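OXA-46 oxacillinase (Pseudomonas aeruginosa, PDB 3IF6) probably hydrolyses beta-lactam antibiotics such as penicillins to substituted beta-amino acids, as a class D serine beta-lactamase conferring antibiotic resistance. Local coordinates at residues I44-R50 with I256-A262; I76-L80 with F174-L178; A137-L141 with D150-I154; T211-G215 with T239-T243. All blocks are in the same frame, centred on the assembly; numbering follows the deposited sequence.

Contact 1 of 4, residues I44-R50 with I256-A262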
loop_
_atom_site.group_PDB
_atom_site.type_symbol
_atom_site.label_atom_id
_atom_site.label_comp_id
_atom_site.label_asym_id
_atom_site.label_seq_id
_atom_site.Cartn_x
_atom_site.Cartn_y
_atom_site.Cartn_z
ATOM N N ILE B 44 21.405 13.767 0.317
ATOM C CA ILE B 44 20.348 13.006 -0.313
ATOM C C ILE B 44 20.889 12.277 -1.558
ATOM O O ILE B 44 21.705 12.824 -2.283
ATOM C CB ILE B 44 19.137 13.916 -0.667
ATOM C CG1 ILE B 44 17.892 13.068 -1.026
ATOM C CG2 ILE B 44 19.516 14.914 -1.751
ATOM C CD1 ILE B 44 16.576 13.820 -0.910
ATOM N N VAL B 45 20.463 11.029 -1.751
ATOM C CA VAL B 45 20.535 10.370 -3.037
ATOM C C VAL B 45 19.115 10.204 -3.551
ATOM O O VAL B 45 18.272 9.567 -2.896
ATOM C CB VAL B 45 21.153 8.982 -2.935
ATOM C CG1 VAL B 45 21.177 8.334 -4.298
ATOM C CG2 VAL B 45 22.542 9.029 -2.355
ATOM N N ILE B 46 18.810 10.766 -4.711
ATOM C CA ILE B 46 17.592 10.316 -5.384
ATOM C C ILE B 46 17.745 9.644 -6.760
ATOM O O ILE B 46 18.211 10.265 -7.727
ATOM C CB ILE B 46 16.373 11.284 -5.288
ATOM C CG1 ILE B 46 15.568 11.272 -6.589
ATOM C CG2 ILE B 46 16.752 12.657 -4.750
ATOM C CD1 ILE B 46 16.008 12.245 -7.566
ATOM N N ALA B 47 17.347 8.362 -6.789
ATOM C CA ALA B 47 17.299 7.525 -7.980
ATOM C C ALA B 47 15.958 7.629 -8.706
ATOM O O ALA B 47 15.048 6.848 -8.450
ATOM C CB ALA B 47 17.582 6.084 -7.604
ATOM N N ASP B 48 15.859 8.522 -9.673
ATOM C CA ASP B 48 14.641 8.700 -10.433
ATOM C C ASP B 48 14.603 7.795 -11.650
ATOM O O ASP B 48 15.420 7.879 -12.524
ATOM C CB ASP B 48 14.490 10.151 -10.849
ATOM C CG ASP B 48 13.349 10.346 -11.722
ATOM O OD1 ASP B 48 12.882 9.344 -12.233
ATOM O OD2 ASP B 48 12.895 11.463 -11.894
ATOM N N GLU B 49 13.655 6.878 -11.663
ATOM C CA GLU B 49 13.583 5.867 -12.695
ATOM C C GLU B 49 12.366 5.809 -13.621
ATOM O O GLU B 49 12.172 4.829 -14.312
ATOM C CB GLU B 49 13.970 4.515 -12.113
ATOM C CG GLU B 49 15.329 4.557 -11.510
ATOM C CD GLU B 49 15.726 3.293 -10.811
ATOM O OE1 GLU B 49 14.975 2.320 -10.827
ATOM O OE2 GLU B 49 16.823 3.266 -10.251
ATOM N N ARG B 50 11.549 6.847 -13.624
ATOM C CA ARG B 50 10.370 6.877 -14.468
ATOM C C ARG B 50 10.656 6.847 -15.970
ATOM O O ARG B 50 10.062 6.103 -16.726
ATOM C CB ARG B 50 9.556 8.106 -14.143
ATOM C CG ARG B 50 9.234 8.283 -12.717
ATOM C CD ARG B 50 8.669 9.639 -12.478
ATOM N NE ARG B 50 9.694 10.568 -12.067
ATOM C CZ ARG B 50 9.507 11.845 -11.822
ATOM N NH1 ARG B 50 8.332 12.402 -11.929
ATOM N NH2 ARG B 50 10.519 12.554 -11.463
ATOM N N ILE B 256 12.763 18.797 -2.529
ATOM C CA ILE B 256 13.523 18.235 -3.636
ATOM C C ILE B 256 12.603 17.366 -4.543
ATOM O O ILE B 256 12.507 17.632 -5.739
ATOM C CB ILE B 256 14.758 17.493 -3.117
ATOM C CG1 ILE B 256 15.655 18.475 -2.347
ATOM C CG2 ILE B 256 15.513 16.781 -4.259
ATOM C CD1 ILE B 256 16.758 17.816 -1.516
ATOM N N LEU B 257 11.893 16.377 -3.980
ATOM C CA LEU B 257 10.941 15.592 -4.767
ATOM C C LEU B 257 9.958 16.450 -5.553
ATOM O O LEU B 257 9.661 16.128 -6.707
ATOM C CB LEU B 257 10.175 14.570 -3.934
ATOM C CG LEU B 257 10.960 13.471 -3.222
ATOM C CD1 LEU B 257 10.070 12.862 -2.146
ATOM C CD2 LEU B 257 11.565 12.401 -4.163
ATOM N N ARG B 258 9.460 17.532 -4.960
ATOM C CA ARG B 258 8.564 18.417 -5.714
ATOM C C ARG B 258 9.265 19.182 -6.861
ATOM O O ARG B 258 8.697 19.290 -7.936
ATOM C CB ARG B 258 7.728 19.334 -4.807
ATOM C CG ARG B 258 6.327 18.740 -4.450
ATOM C CD ARG B 258 5.371 19.717 -3.719
ATOM N NE ARG B 258 5.962 20.162 -2.464
ATOM C CZ ARG B 258 5.648 19.717 -1.245
ATOM N NH1 ARG B 258 4.682 18.819 -1.073
ATOM N NH2 ARG B 258 6.303 20.199 -0.182
ATOM N N SER B 259 10.484 19.681 -6.649
ATOM C CA SER B 259 11.232 20.365 -7.721
ATOM C C SER B 259 11.454 19.485 -8.993
ATOM O O SER B 259 11.279 19.972 -10.121
ATOM C CB SER B 259 12.546 20.976 -7.215
ATOM O OG SER B 259 13.512 19.983 -6.932
ATOM N N ILE B 260 11.804 18.203 -8.821
ATOM C CA ILE B 260 11.869 17.293 -9.971
ATOM C C ILE B 260 10.484 16.744 -10.352
ATOM O O ILE B 260 10.376 15.815 -11.154
ATOM C CB ILE B 260 12.878 16.130 -9.783
ATOM C CG1 ILE B 260 12.498 15.257 -8.573
ATOM C CG2 ILE B 260 14.324 16.664 -9.714
ATOM C CD1 ILE B 260 13.361 14.045 -8.376
ATOM N N ASP B 261 9.429 17.323 -9.783
ATOM C CA ASP B 261 8.060 16.872 -10.064
ATOM C C ASP B 261 7.792 15.413 -9.708
ATOM O O ASP B 261 7.163 14.675 -10.489
ATOM C CB ASP B 261 7.716 17.101 -11.538
ATOM C CG ASP B 261 6.573 18.062 -11.715
ATOM O OD1 ASP B 261 5.475 17.585 -12.118
ATOM O OD2 ASP B 261 6.769 19.274 -11.427
ATOM N N ALA B 262 8.277 14.987 -8.547
ATOM C CA ALA B 262 8.001 13.636 -8.079
ATOM C C ALA B 262 6.949 13.577 -6.951
ATOM O O ALA B 262 6.675 12.501 -6.428
ATOM C CB ALA B 262 9.299 12.916 -7.692
#
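R50, just past the end of strand 42-48, reaches across to the chain leaving helix 247-259. From CB, its CG lies beside the backbone N and anti to the carbonyl carbon (chi1 -52°), and the bend at chi3 turns the guanidinium so that its edge meets the D48 carboxylate. NE makes weak bonds to both carboxylate oxygens of D48, and NH2 forms a salt bridge with D48 OD2 (2.6 Å). The same NH2 then points on, almost straight, to I260 O at 3.3 Å (170°), while NH1 donates to D261 O at 2.9 Å (141°). Both donors stand above the carbonyl planes they meet, and the methyl of A262 lies over one guanidinium face. These carbonyls belong to the Schellman motif that ends the helix, with D261 as its positive-phi residue. On the strand side D48 OD1 also accepts from R50 N, an Asx turn, so D48 holds both the backbone and the side chain of R50. Further up the strand the contact is apolar: I46 and I260 meet tip to tip through their CD1 methyls, and CD1 of I256 touches CG2 and CD1 of I44, each at 4.0 Å.

Contact 2 of 4, residues I76-L80 with F174-L178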
loop_
_atom_site.group_PDB
_atom_site.type_symbol
_atom_site.label_atom_id
_atom_site.label_comp_id
_atom_site.label_asym_id
_atom_site.label_seq_id
_atom_site.Cartn_x
_atom_site.Cartn_y
_atom_site.Cartn_z
ATOM N N ILE B 76 12.418 -2.072 7.966
ATOM C CA ILE B 76 12.224 -2.712 6.628
ATOM C C ILE B 76 12.910 -4.104 6.478
ATOM O O ILE B 76 12.218 -5.124 6.376
ATOM C CB ILE B 76 12.591 -1.742 5.486
ATOM C CG1 ILE B 76 11.806 -0.436 5.685
ATOM C CG2 ILE B 76 12.308 -2.378 4.135
ATOM C CD1 ILE B 76 12.299 0.741 4.889
ATOM N N PRO B 77 14.264 -4.165 6.469
ATOM C CA PRO B 77 14.847 -5.532 6.442
ATOM C C PRO B 77 14.447 -6.386 7.667
ATOM O O PRO B 77 14.187 -7.606 7.530
ATOM C CB PRO B 77 16.366 -5.279 6.445
ATOM C CG PRO B 77 16.548 -3.827 6.926
ATOM C CD PRO B 77 15.305 -3.101 6.469
ATOM N N HIS B 78 14.359 -5.756 8.840
ATOM C CA HIS B 78 14.061 -6.496 10.050
ATOM C C HIS B 78 12.755 -7.284 9.971
ATOM O O HIS B 78 12.687 -8.394 10.507
ATOM C CB HIS B 78 14.067 -5.623 11.314
ATOM C CG HIS B 78 14.536 -6.359 12.533
ATOM N ND1 HIS B 78 14.782 -5.737 13.737
ATOM C CD2 HIS B 78 14.867 -7.670 12.712
ATOM C CE1 HIS B 78 15.214 -6.634 14.613
ATOM N NE2 HIS B 78 15.271 -7.817 14.020
ATOM N N THR B 79 11.742 -6.717 9.310
ATOM C CA THR B 79 10.422 -7.332 9.232
ATOM C C THR B 79 10.447 -8.570 8.313
ATOM O O THR B 79 9.880 -9.626 8.642
ATOM C CB THR B 79 9.327 -6.290 8.850
ATOM O OG1 THR B 79 9.311 -5.255 9.837
ATOM C CG2 THR B 79 7.944 -6.916 8.812
ATOM N N LEU B 80 11.137 -8.436 7.182
ATOM C CA LEU B 80 11.522 -9.577 6.338
ATOM C C LEU B 80 12.250 -10.696 7.132
ATOM O O LEU B 80 11.864 -11.864 7.026
ATOM C CB LEU B 80 12.376 -9.095 5.158
ATOM C CG LEU B 80 11.746 -8.055 4.207
ATOM C CD1 LEU B 80 12.809 -7.347 3.372
ATOM C CD2 LEU B 80 10.688 -8.654 3.294
ATOM N N PHE B 174 19.409 -1.341 -1.597
ATOM C CA PHE B 174 18.524 -2.251 -0.848
ATOM C C PHE B 174 17.062 -2.069 -1.227
ATOM O O PHE B 174 16.358 -3.042 -1.446
ATOM C CB PHE B 174 18.687 -2.103 0.675
ATOM C CG PHE B 174 17.641 -2.856 1.466
ATOM C CD1 PHE B 174 17.758 -4.239 1.673
ATOM C CD2 PHE B 174 16.519 -2.187 1.979
ATOM C CE1 PHE B 174 16.773 -4.945 2.386
ATOM C CE2 PHE B 174 15.534 -2.877 2.691
ATOM C CZ PHE B 174 15.657 -4.262 2.896
ATOM N N LEU B 175 16.626 -0.821 -1.329
ATOM C CA LEU B 175 15.231 -0.499 -1.590
ATOM C C LEU B 175 14.842 -0.862 -2.989
ATOM O O LEU B 175 13.724 -1.343 -3.203
ATOM C CB LEU B 175 14.945 0.984 -1.368
ATOM C CG LEU B 175 15.042 1.593 0.018
ATOM C CD1 LEU B 175 15.105 3.102 -0.126
ATOM C CD2 LEU B 175 13.868 1.164 0.882
ATOM N N ARG B 176 15.738 -0.598 -3.948
ATOM C CA ARG B 176 15.508 -0.975 -5.350
ATOM C C ARG B 176 15.326 -2.495 -5.539
ATOM O O ARG B 176 14.447 -2.926 -6.287
ATOM C CB ARG B 176 16.570 -0.404 -6.292
ATOM C CG ARG B 176 16.151 -0.542 -7.783
ATOM C CD ARG B 176 17.201 -0.034 -8.781
ATOM N NE ARG B 176 17.803 1.227 -8.321
ATOM C CZ ARG B 176 18.511 2.041 -9.095
ATOM N NH1 ARG B 176 18.682 1.745 -10.392
ATOM N NH2 ARG B 176 19.026 3.158 -8.586
ATOM N N LYS B 177 16.137 -3.289 -4.844
ATOM C CA LYS B 177 15.936 -4.741 -4.797
ATOM C C LYS B 177 14.530 -5.073 -4.289
ATOM O O LYS B 177 13.821 -5.853 -4.913
ATOM C CB LYS B 177 16.983 -5.446 -3.912
ATOM C CG LYS B 177 18.461 -5.324 -4.354
ATOM C CD LYS B 177 19.347 -5.351 -3.120
ATOM C CE LYS B 177 20.771 -5.815 -3.388
ATOM N NZ LYS B 177 21.407 -6.329 -2.117
ATOM N N LEU B 178 14.141 -4.463 -3.172
ATOM C CA LEU B 178 12.860 -4.712 -2.519
ATOM C C LEU B 178 11.690 -4.427 -3.448
ATOM O O LEU B 178 10.812 -5.276 -3.624
ATOM C CB LEU B 178 12.740 -3.887 -1.227
ATOM C CG LEU B 178 11.438 -3.970 -0.412
ATOM C CD1 LEU B 178 11.000 -5.410 -0.083
ATOM C CD2 LEU B 178 11.542 -3.144 0.853
#
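I76 meets helix 168-179 through both of its branches. Its CG2, anti to the backbone N, lodges between two side chains: it comes to the edge of the F174 ring, in the ring plane, 3.6 Å from CE2, and on its other contact it lies 3.5 Å from CD2 of L178. The longer branch runs off toward L175, where CD1 of I76 and CD2 of L175 are 4.3 Å apart. P77 follows with its ring against the far end of the phenyl group, CB and CD of P77 each 3.8 Å from CZ of F174. One helical turn on from I76, L80 sends CD1 to the same CZ of F174 (4.2 Å) and more loosely to CD1 of L178. I76, P77 and L80 thus all meet the outer end of the F174 ring. With CG anti to the backbone N (chi1 171°), that ring reaches toward helix 75-84; the axes of the two helix segments stay 12.3 Å apart and run at 46° to each other. No hydrogen bond crosses, and all six touching residues are buried. Helix 75-84 starts just after S72, the predicted acylated serine, and the I76 side chain is about 9 Å from that of S72. V193 of helix 187-196 closes over I76 and L80, I144 of helix 122-144 touches P77 and F174, and Y146 meets the F174 ring edge-to-face, while helix 168-179 in turn leans on strand 42-48 of the main sheet.

Contact 3 of 4, residues A137-L141 with D150-I154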
loop_
_atom_site.group_PDB
_atom_site.type_symbol
_atom_site.label_atom_id
_atom_site.label_comp_id
_atom_site.label_asym_id
_atom_site.label_seq_id
_atom_site.Cartn_x
_atom_site.Cartn_y
_atom_site.Cartn_z
ATOM N N ALA B 137 20.533 -13.857 12.002
ATOM C CA ALA B 137 20.602 -12.418 11.733
ATOM C C ALA B 137 21.854 -12.054 10.934
ATOM O O ALA B 137 21.779 -11.296 9.961
ATOM C CB ALA B 137 20.527 -11.621 13.039
ATOM N N ARG B 138 22.995 -12.614 11.350
ATOM C CA ARG B 138 24.268 -12.453 10.650
ATOM C C ARG B 138 24.181 -12.995 9.233
ATOM O O ARG B 138 24.674 -12.381 8.297
ATOM C CB ARG B 138 25.389 -13.150 11.430
ATOM C CG ARG B 138 25.707 -12.518 12.782
ATOM C CD ARG B 138 27.014 -13.080 13.383
ATOM N NE ARG B 138 27.448 -12.392 14.607
ATOM C CZ ARG B 138 28.128 -11.248 14.625
ATOM N NH1 ARG B 138 28.462 -10.647 13.491
ATOM N NH2 ARG B 138 28.469 -10.697 15.786
ATOM N N ARG B 139 23.530 -14.145 9.094
ATOM C CA ARG B 139 23.346 -14.834 7.815
ATOM C C ARG B 139 22.490 -14.000 6.856
ATOM O O ARG B 139 22.851 -13.810 5.688
ATOM C CB ARG B 139 22.737 -16.234 8.054
ATOM C CG ARG B 139 22.966 -17.269 6.938
ATOM C CD ARG B 139 21.867 -18.381 6.931
ATOM N NE ARG B 139 20.571 -17.863 6.437
ATOM C CZ ARG B 139 19.451 -18.580 6.280
ATOM N NH1 ARG B 139 19.420 -19.874 6.579
ATOM N NH2 ARG B 139 18.350 -17.991 5.833
ATOM N N TYR B 140 21.375 -13.491 7.373
ATOM C CA TYR B 140 20.485 -12.574 6.657
ATOM C C TYR B 140 21.132 -11.283 6.142
ATOM O O TYR B 140 20.880 -10.872 5.021
ATOM C CB TYR B 140 19.337 -12.161 7.567
ATOM C CG TYR B 140 18.238 -13.178 7.794
ATOM C CD1 TYR B 140 17.663 -13.885 6.729
ATOM C CD2 TYR B 140 17.729 -13.372 9.073
ATOM C CE1 TYR B 140 16.626 -14.799 6.953
ATOM C CE2 TYR B 140 16.715 -14.265 9.312
ATOM C CZ TYR B 140 16.166 -14.977 8.257
ATOM O OH TYR B 140 15.158 -15.851 8.534
ATOM N N LEU B 141 21.923 -10.612 6.974
ATOM C CA LEU B 141 22.593 -9.372 6.584
ATOM C C LEU B 141 23.612 -9.604 5.474
ATOM O O LEU B 141 23.857 -8.722 4.628
ATOM C CB LEU B 141 23.290 -8.779 7.788
ATOM C CG LEU B 141 22.378 -8.171 8.854
ATOM C CD1 LEU B 141 23.117 -8.081 10.225
ATOM C CD2 LEU B 141 21.828 -6.823 8.393
ATOM N N ASP B 150 28.837 -6.692 8.859
ATOM C CA ASP B 150 29.380 -7.471 9.913
ATOM C C ASP B 150 29.463 -6.503 10.995
ATOM O O ASP B 150 30.055 -5.467 10.864
ATOM C CB ASP B 150 30.745 -8.007 9.604
ATOM C CG ASP B 150 30.678 -9.311 8.936
ATOM O OD1 ASP B 150 31.194 -9.416 7.819
ATOM O OD2 ASP B 150 30.077 -10.212 9.522
ATOM N N PRO B 151 28.942 -6.869 12.122
ATOM C CA PRO B 151 29.005 -5.950 13.217
ATOM C C PRO B 151 29.892 -6.645 14.157
ATOM O O PRO B 151 29.903 -7.849 14.185
ATOM C CB PRO B 151 27.575 -5.954 13.722
ATOM C CG PRO B 151 26.800 -6.378 12.580
ATOM C CD PRO B 151 27.590 -7.407 11.967
ATOM N N SER B 152 30.663 -5.905 14.901
ATOM C CA SER B 152 31.495 -6.551 15.847
ATOM C C SER B 152 30.581 -7.283 16.842
ATOM O O SER B 152 30.855 -8.410 17.210
ATOM C CB SER B 152 32.378 -5.520 16.520
ATOM O OG SER B 152 32.434 -5.739 17.904
ATOM N N THR B 153 29.479 -6.701 17.257
ATOM C CA THR B 153 28.588 -7.465 18.108
ATOM C C THR B 153 27.137 -7.346 17.671
ATOM O O THR B 153 26.818 -6.512 16.877
ATOM C CB THR B 153 28.885 -7.321 19.627
ATOM O OG1 THR B 153 27.902 -8.005 20.399
ATOM C CG2 THR B 153 28.950 -5.908 20.049
ATOM N N ILE B 154 26.286 -8.249 18.127
ATOM C CA ILE B 154 24.894 -8.301 17.658
ATOM C C ILE B 154 23.920 -8.796 18.722
ATOM O O ILE B 154 22.741 -9.023 18.426
ATOM C CB ILE B 154 24.767 -9.137 16.360
ATOM C CG1 ILE B 154 24.514 -8.221 15.172
ATOM C CG2 ILE B 154 23.669 -10.185 16.463
ATOM C CD1 ILE B 154 24.298 -8.958 13.871
#
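R138 and L141, on helix 122-144, hold P151 and I154 of the loop that returns after the short turn carrying the YGN motif of class D beta-lactamases. The contact thus fastens a loop back onto the helix from which it has just come. R138 leaves the helix with CG anti to the carbonyl carbon (chi1 -67°) and runs extended from CG to NE. Its chi4 of -82° then swings the guanidinium out of line with the chain, so that NH1 faces the loop and donates to P151 O at 3.2 Å. That bond is fairly straight, 163° at the hydrogen, and lies both in the carbonyl plane and in the guanidinium plane. S152 O sits near the same edge but 3.6 Å from NH2, and the D150 carboxylate is farther still, OD2 being 4.3 Å from NH1 and too distant for a salt bridge. Over one face of the guanidinium, toward its rim, lies CB of I154. The isoleucine slides past the arginine in the opposite direction, its CD1 resting 4.0 Å from R138 CG and meeting CD1 of L141 tip to tip at 3.9 Å. The aliphatic part of R138 and the leucine thus give the buried I154 an apolar seat on the helix. Outside the two segments, E134 forms a salt bridge with NE of R138, and N163 accepts from the backbone N of T153. With E134 on NE and P151 O on NH1, the guanidinium is fixed in rotation, and the negative charges of E134 and, more remotely, D150 would probably favour its positive charge.

Contact 4 of 4, residues T211-G215 with T239-T243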
loop_
_atom_site.group_PDB
_atom_site.type_symbol
_atom_site.label_atom_id
_atom_site.label_comp_id
_atom_site.label_asym_id
_atom_site.label_seq_id
_atom_site.Cartn_x
_atom_site.Cartn_y
_atom_site.Cartn_z
ATOM N N THR B 211 10.972 6.910 8.401
ATOM C CA THR B 211 11.808 7.931 8.988
ATOM C C THR B 211 12.784 7.229 9.924
ATOM O O THR B 211 12.538 6.097 10.362
ATOM C CB THR B 211 10.977 9.040 9.726
ATOM O OG1 THR B 211 10.115 8.439 10.696
ATOM C CG2 THR B 211 10.121 9.851 8.761
ATOM N N GLY B 212 13.912 7.869 10.199
ATOM C CA GLY B 212 14.928 7.288 11.097
ATOM C C GLY B 212 15.461 8.373 12.014
ATOM O O GLY B 212 15.519 9.524 11.616
ATOM N N TRP B 213 15.809 8.030 13.250
ATOM C CA TRP B 213 16.432 9.017 14.156
ATOM C C TRP B 213 17.295 8.290 15.176
ATOM O O TRP B 213 16.773 7.559 16.047
ATOM C CB TRP B 213 15.425 9.951 14.861
ATOM C CG TRP B 213 16.127 11.016 15.705
ATOM C CD1 TRP B 213 17.196 11.775 15.320
ATOM C CD2 TRP B 213 15.805 11.445 17.062
ATOM N NE1 TRP B 213 17.551 12.637 16.323
ATOM C CE2 TRP B 213 16.749 12.439 17.415
ATOM C CE3 TRP B 213 14.838 11.059 18.014
ATOM C CZ2 TRP B 213 16.756 13.078 18.680
ATOM C CZ3 TRP B 213 14.833 11.704 19.282
ATOM C CH2 TRP B 213 15.788 12.707 19.588
ATOM N N GLU B 214 18.607 8.515 15.037
ATOM C CA GLU B 214 19.645 7.879 15.840
ATOM C C GLU B 214 19.910 8.716 17.098
ATOM O O GLU B 214 20.326 8.192 18.107
ATOM C CB GLU B 214 20.909 7.688 14.969
ATOM C CG GLU B 214 22.143 7.038 15.632
ATOM C CD GLU B 214 23.021 8.007 16.461
ATOM O OE1 GLU B 214 22.883 9.269 16.400
ATOM O OE2 GLU B 214 23.872 7.471 17.197
ATOM N N GLY B 215 19.606 10.011 17.046
ATOM C CA GLY B 215 20.023 10.949 18.082
ATOM C C GLY B 215 20.839 12.082 17.500
ATOM O O GLY B 215 20.439 13.248 17.594
ATOM N N THR B 239 21.191 16.209 13.477
ATOM C CA THR B 239 20.105 16.769 14.248
ATOM C C THR B 239 20.617 17.313 15.578
ATOM O O THR B 239 20.451 16.642 16.610
ATOM C CB THR B 239 18.945 15.752 14.499
ATOM O OG1 THR B 239 19.450 14.634 15.190
ATOM C CG2 THR B 239 18.251 15.306 13.216
ATOM N N PRO B 240 21.221 18.535 15.565
ATOM C CA PRO B 240 21.743 19.075 16.793
ATOM C C PRO B 240 20.622 19.566 17.713
ATOM O O PRO B 240 20.815 19.604 18.935
ATOM C CB PRO B 240 22.628 20.221 16.308
ATOM C CG PRO B 240 21.904 20.736 15.102
ATOM C CD PRO B 240 21.475 19.456 14.433
ATOM N N ASN B 241 19.468 19.866 17.149
ATOM C CA ASN B 241 18.302 20.288 17.891
ATOM C C ASN B 241 17.391 19.124 18.212
ATOM O O ASN B 241 16.320 19.282 18.743
ATOM C CB ASN B 241 17.580 21.425 17.211
ATOM C CG ASN B 241 18.450 22.602 17.005
ATOM O OD1 ASN B 241 18.943 23.158 17.925
ATOM N ND2 ASN B 241 18.646 22.971 15.786
ATOM N N ARG B 242 17.859 17.948 17.871
ATOM C CA ARG B 242 17.228 16.737 18.266
ATOM C C ARG B 242 15.805 16.690 17.754
ATOM O O ARG B 242 15.609 16.784 16.585
ATOM C CB ARG B 242 17.378 16.485 19.756
ATOM C CG ARG B 242 18.786 16.090 20.250
ATOM C CD ARG B 242 18.733 15.991 21.767
ATOM N NE ARG B 242 19.936 15.686 22.545
ATOM C CZ ARG B 242 21.066 15.227 22.061
ATOM N NH1 ARG B 242 21.216 15.025 20.766
ATOM N NH2 ARG B 242 22.051 14.992 22.876
ATOM N N THR B 243 14.831 16.511 18.631
ATOM C CA THR B 243 13.449 16.366 18.225
ATOM C C THR B 243 12.950 17.553 17.441
ATOM O O THR B 243 12.124 17.399 16.612
ATOM C CB THR B 243 12.479 15.994 19.368
ATOM O OG1 THR B 243 12.365 17.043 20.295
ATOM C CG2 THR B 243 12.959 14.886 20.081
#
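W213 lays the outer part of its indole against R242 and T243, at and just after the turn T239-R242. CZ2 of W213 lies 3.6 Å from CB of R242, and CH2 of W213 is equally close to CG2 of T243, both meeting the ring obliquely. The two long side chains, W213 and R242, cross at about a right angle, with indole and guanidinium planes 60° apart. At the other corner of the ring NE1 donates to T239 OG1 at 3.0 Å, with 151° at the hydrogen and the oxygen close to the ring plane. T239 OG1 is put there by chi1 of 59°, which tucks the hydroxyl between its own backbone N and carbonyl carbon. G215 brings its carbonyl into the same place: G215 O takes a weak bond from W213 NE1 and stands 2.9 Å from T239 OG1. The chain of G215 also folds beneath the indole, its N lying 3.3 Å from the ring plane toward the rim, so that G215 N is at one face while T239 OG1 and R242 CG lie at the edge. The turn is type I, and its closing bond, R242 N to T239 O, is weak. R249 of helix 247-259 and L246 also touch W213. T211 and G212 are the last two residues of the KTG motif of serine beta-lactamases, T211 hydrogen-bonding a tartrate probably left from crystallisation. The W213 side chain comes within about 7 Å of that of S72, the predicted acylated serine. A tryptophan directly after KTG, touching the loop beyond the next hairpin, probably forms part of the rim of the active-site cleft here.

Contact 1 opens first, on strand 42-48, and closes last, at the end of helix 247-259, so the other three all fall within its span and none cross. Contact 2 begins on helix 75-84 and closes on helix 168-179; contact 3 lies wholly within that interval, a small loop on helix 122-144. Contact 4 follows contact 2 in series, enclosing strands 217-226 and 229-238. Contacts 2 and 3 tie up the helical part, whereas contacts 1 and 4 join the main sheet to what follows strand 229-238. Contacts 1 and 2 touch, R176 bridging to E49 and packing on A47. Contacts 1 and 3 lie on opposite sides of the chain's centre.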